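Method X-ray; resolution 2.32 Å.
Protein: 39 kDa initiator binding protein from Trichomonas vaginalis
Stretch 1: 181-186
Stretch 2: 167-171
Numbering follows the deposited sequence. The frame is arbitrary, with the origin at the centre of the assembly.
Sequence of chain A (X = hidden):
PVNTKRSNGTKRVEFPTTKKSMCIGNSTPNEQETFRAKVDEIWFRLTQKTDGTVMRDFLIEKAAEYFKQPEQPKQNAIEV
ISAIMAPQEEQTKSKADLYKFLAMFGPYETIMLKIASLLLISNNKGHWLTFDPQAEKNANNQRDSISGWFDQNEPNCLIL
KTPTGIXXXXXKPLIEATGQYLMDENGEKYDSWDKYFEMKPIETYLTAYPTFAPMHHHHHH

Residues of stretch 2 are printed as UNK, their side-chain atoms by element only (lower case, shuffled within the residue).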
# COMPACT_ATOMS: atom_id res chain seq x y z
N TYR A 181 2.20 -0.81 11.46
CA TYR A 181 1.22 -0.36 10.48
C TYR A 181 0.55 -1.45 9.65
O TYR A 181 -0.05 -1.15 8.62
CB TYR A 181 1.90 0.65 9.55
CG TYR A 181 3.07 0.06 8.77
CD1 TYR A 181 2.87 -0.59 7.56
CD2 TYR A 181 4.39 0.20 9.24
CE1 TYR A 181 3.95 -1.08 6.82
CE2 TYR A 181 5.49 -0.28 8.50
CZ TYR A 181 5.26 -0.91 7.31
OH TYR A 181 6.34 -1.37 6.61
N LEU A 182 0.72 -2.70 10.07
CA LEU A 182 0.10 -3.82 9.43
C LEU A 182 -0.70 -4.56 10.50
O LEU A 182 -0.26 -4.65 11.65
CB LEU A 182 1.15 -4.72 8.78
CG LEU A 182 1.84 -4.12 7.56
CD1 LEU A 182 2.69 -5.19 6.88
CD2 LEU A 182 0.82 -3.54 6.58
N MET A 183 -1.88 -5.04 10.13
CA MET A 183 -2.77 -5.77 11.04
C MET A 183 -3.55 -6.78 10.22
O MET A 183 -3.93 -6.50 9.06
CB MET A 183 -3.75 -4.82 11.76
CG MET A 183 -4.64 -5.55 12.74
SD MET A 183 -5.44 -4.50 14.01
CE MET A 183 -6.32 -3.44 13.03
N ASP A 184 -3.79 -7.95 10.83
CA ASP A 184 -4.50 -9.04 10.16
C ASP A 184 -5.92 -9.16 10.64
O ASP A 184 -6.40 -8.31 11.42
CB ASP A 184 -3.72 -10.38 10.31
CG ASP A 184 -3.68 -10.93 11.78
OD1 ASP A 184 -2.83 -11.82 12.03
OD2 ASP A 184 -4.47 -10.52 12.66
N GLU A 185 -6.61 -10.20 10.18
CA GLU A 185 -8.01 -10.43 10.52
C GLU A 185 -8.24 -10.70 11.98
O GLU A 185 -9.36 -10.55 12.45
CB GLU A 185 -8.63 -11.57 9.70
CG GLU A 185 -8.13 -12.94 10.06
CD GLU A 185 -6.84 -13.29 9.33
OE1 GLU A 185 -6.74 -14.45 8.88
OE2 GLU A 185 -5.95 -12.42 9.22
N ASN A 186 -7.19 -11.09 12.70
CA ASN A 186 -7.34 -11.35 14.13
C ASN A 186 -7.02 -10.11 14.95
O ASN A 186 -7.28 -10.07 16.15
CB ASN A 186 -6.41 -12.48 14.58
CG ASN A 186 -6.49 -13.68 13.64
OD1 ASN A 186 -5.46 -14.20 13.18
ND2 ASN A 186 -7.70 -14.12 13.34
N UNK A 167 -4.77 -15.15 1.20
CA UNK A 167 -4.46 -14.54 2.48
C UNK A 167 -4.68 -13.03 2.40
O UNK A 167 -4.50 -12.43 1.35
c UNK A 167 -3.02 -14.83 2.85
n UNK A 167 1.30 -16.53 2.60
c UNK A 167 0.79 -15.57 3.38
c UNK A 167 -1.16 -14.54 4.47
n UNK A 167 -0.52 -15.55 3.63
c UNK A 167 -2.66 -14.52 4.28
n UNK A 167 1.59 -14.65 3.90
N UNK A 168 -5.06 -12.41 3.52
CA UNK A 168 -5.27 -10.98 3.54
C UNK A 168 -4.50 -10.24 4.63
O UNK A 168 -4.41 -10.72 5.75
c UNK A 168 -7.52 -10.91 2.35
n UNK A 168 -11.25 -10.76 1.52
c UNK A 168 -6.75 -10.67 3.66
c UNK A 168 -9.80 -11.00 1.29
c UNK A 168 -8.98 -10.52 2.48
N UNK A 169 -3.92 -9.08 4.31
CA UNK A 169 -3.18 -8.30 5.31
C UNK A 169 -3.40 -6.81 5.06
O UNK A 169 -3.28 -6.33 3.93
c UNK A 169 -0.94 -7.91 6.33
c UNK A 169 -1.16 -8.62 3.88
c UNK A 169 -1.44 -8.18 7.75
c UNK A 169 -1.69 -8.70 5.28
N UNK A 170 -3.73 -6.07 6.12
CA UNK A 170 -4.07 -4.65 5.98
C UNK A 170 -3.07 -3.58 6.38
O UNK A 170 -2.53 -3.58 7.51
n UNK A 170 -8.53 -5.40 5.11
c UNK A 170 -8.19 -6.61 5.65
c UNK A 170 -6.61 -5.04 6.19
c UNK A 170 -6.40 -7.53 6.98
c UNK A 170 -6.98 -6.43 6.34
c UNK A 170 -7.58 -4.47 5.44
c UNK A 170 -5.37 -4.35 6.76
c UNK A 170 -7.05 -8.75 6.93
c UNK A 170 -8.85 -7.85 5.59
c UNK A 170 -8.26 -8.90 6.24
N UNK A 171 -2.85 -2.64 5.45
CA UNK A 171 -1.98 -1.54 5.75
C UNK A 171 -2.85 -0.65 6.59
O UNK A 171 -4.03 -0.50 6.27
c UNK A 171 -1.56 -0.78 4.51
n UNK A 171 -1.32 1.66 4.40
c UNK A 171 -0.81 0.51 4.86
o UNK A 171 0.21 0.47 5.56
O HOH W 1 -4.04 -12.92 7.33

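Position 167 carries seven side-chain atoms, four carbons and three nitrogens: three carbons run out to a nitrogen, which bonds a carbon bearing two more nitrogens. None touches stretch 1. The terminal fork is a guanidinium group, so the residue is Arg 167. Its nearest approach, CG to Glu 185 OE1, is 6.1 Å, and both terminal nitrogens are hydrogen-bonded elsewhere in the structure.

Position 168 has four carbons in an unbranched row ending in a nitrogen. The chain is nearly fully extended beyond chi1 (m, then t, t, t), and its end leads away from stretch 1. The link to that stretch runs through the backbone: water 1 donates to the O of 168 at 2.7 Å and to Glu 185 OE2 at 2.7 Å, bridging two acceptors that lie 4.2 Å apart. The unbranched chain identifies Lys 168.

At position 169 there are four carbons and no heteroatom, forked at the first, with one arm two carbons long. Chi1 is t and chi2 is p, and the end of the side chain comes nearer to stretch 1 than its base: the terminal carbon of the longer arm lies 3.3 Å from Met 183 O, 4.1 Å from Asp 184 CB and 4.4 Å from Leu 182 CB, the last an apolar contact. This beta-branched pattern is Ile 169.

Position 170 shows one carbon leading into fused five- and six-membered rings holding eight carbons and one nitrogen. A carbon of the six-membered ring approaches Glu 185 N at 3.6 Å and Asp 184 C at 3.9 Å, so this ring packs against the backbone at Asp 184 and Glu 185. The fused system is an indole, hence Trp 170, and the approaching atom is CZ3. The residue has 70 Å² covered by stretch 1, the largest share in either stretch.

Position 171 has two carbons, the second carrying one oxygen and one nitrogen. The side-chain oxygen lies 3.5 Å from Tyr 181 CD1 and also 3.5 Å from Tyr 181 O, but two acceptors cannot bond each other. Leu 182 CD2 packs 3.5 Å from the CA of 171. The short carboxamide is Asn 171.

The contact is an antiparallel strand pairing. Met 183 and Trp 170 form the hydrogen-bonded pair, with Trp 170 N donating to Met 183 O (3.0 Å, 154°) and Met 183 N to Trp 170 O (3.1 Å, 150°). Leu 182 and Asn 171 form the adjacent non-hydrogen-bonded pair, their CA atoms 4.8 Å apart and their side chains on the sheet face opposite that of Met 183 and Trp 170. A CA-H...O contact from Leu 182 CA to Trp 170 O, 3.3 Å, supplements the pairing. Together the stretches bury 354 Å².

Stretch 2 (167-171) RKIWN
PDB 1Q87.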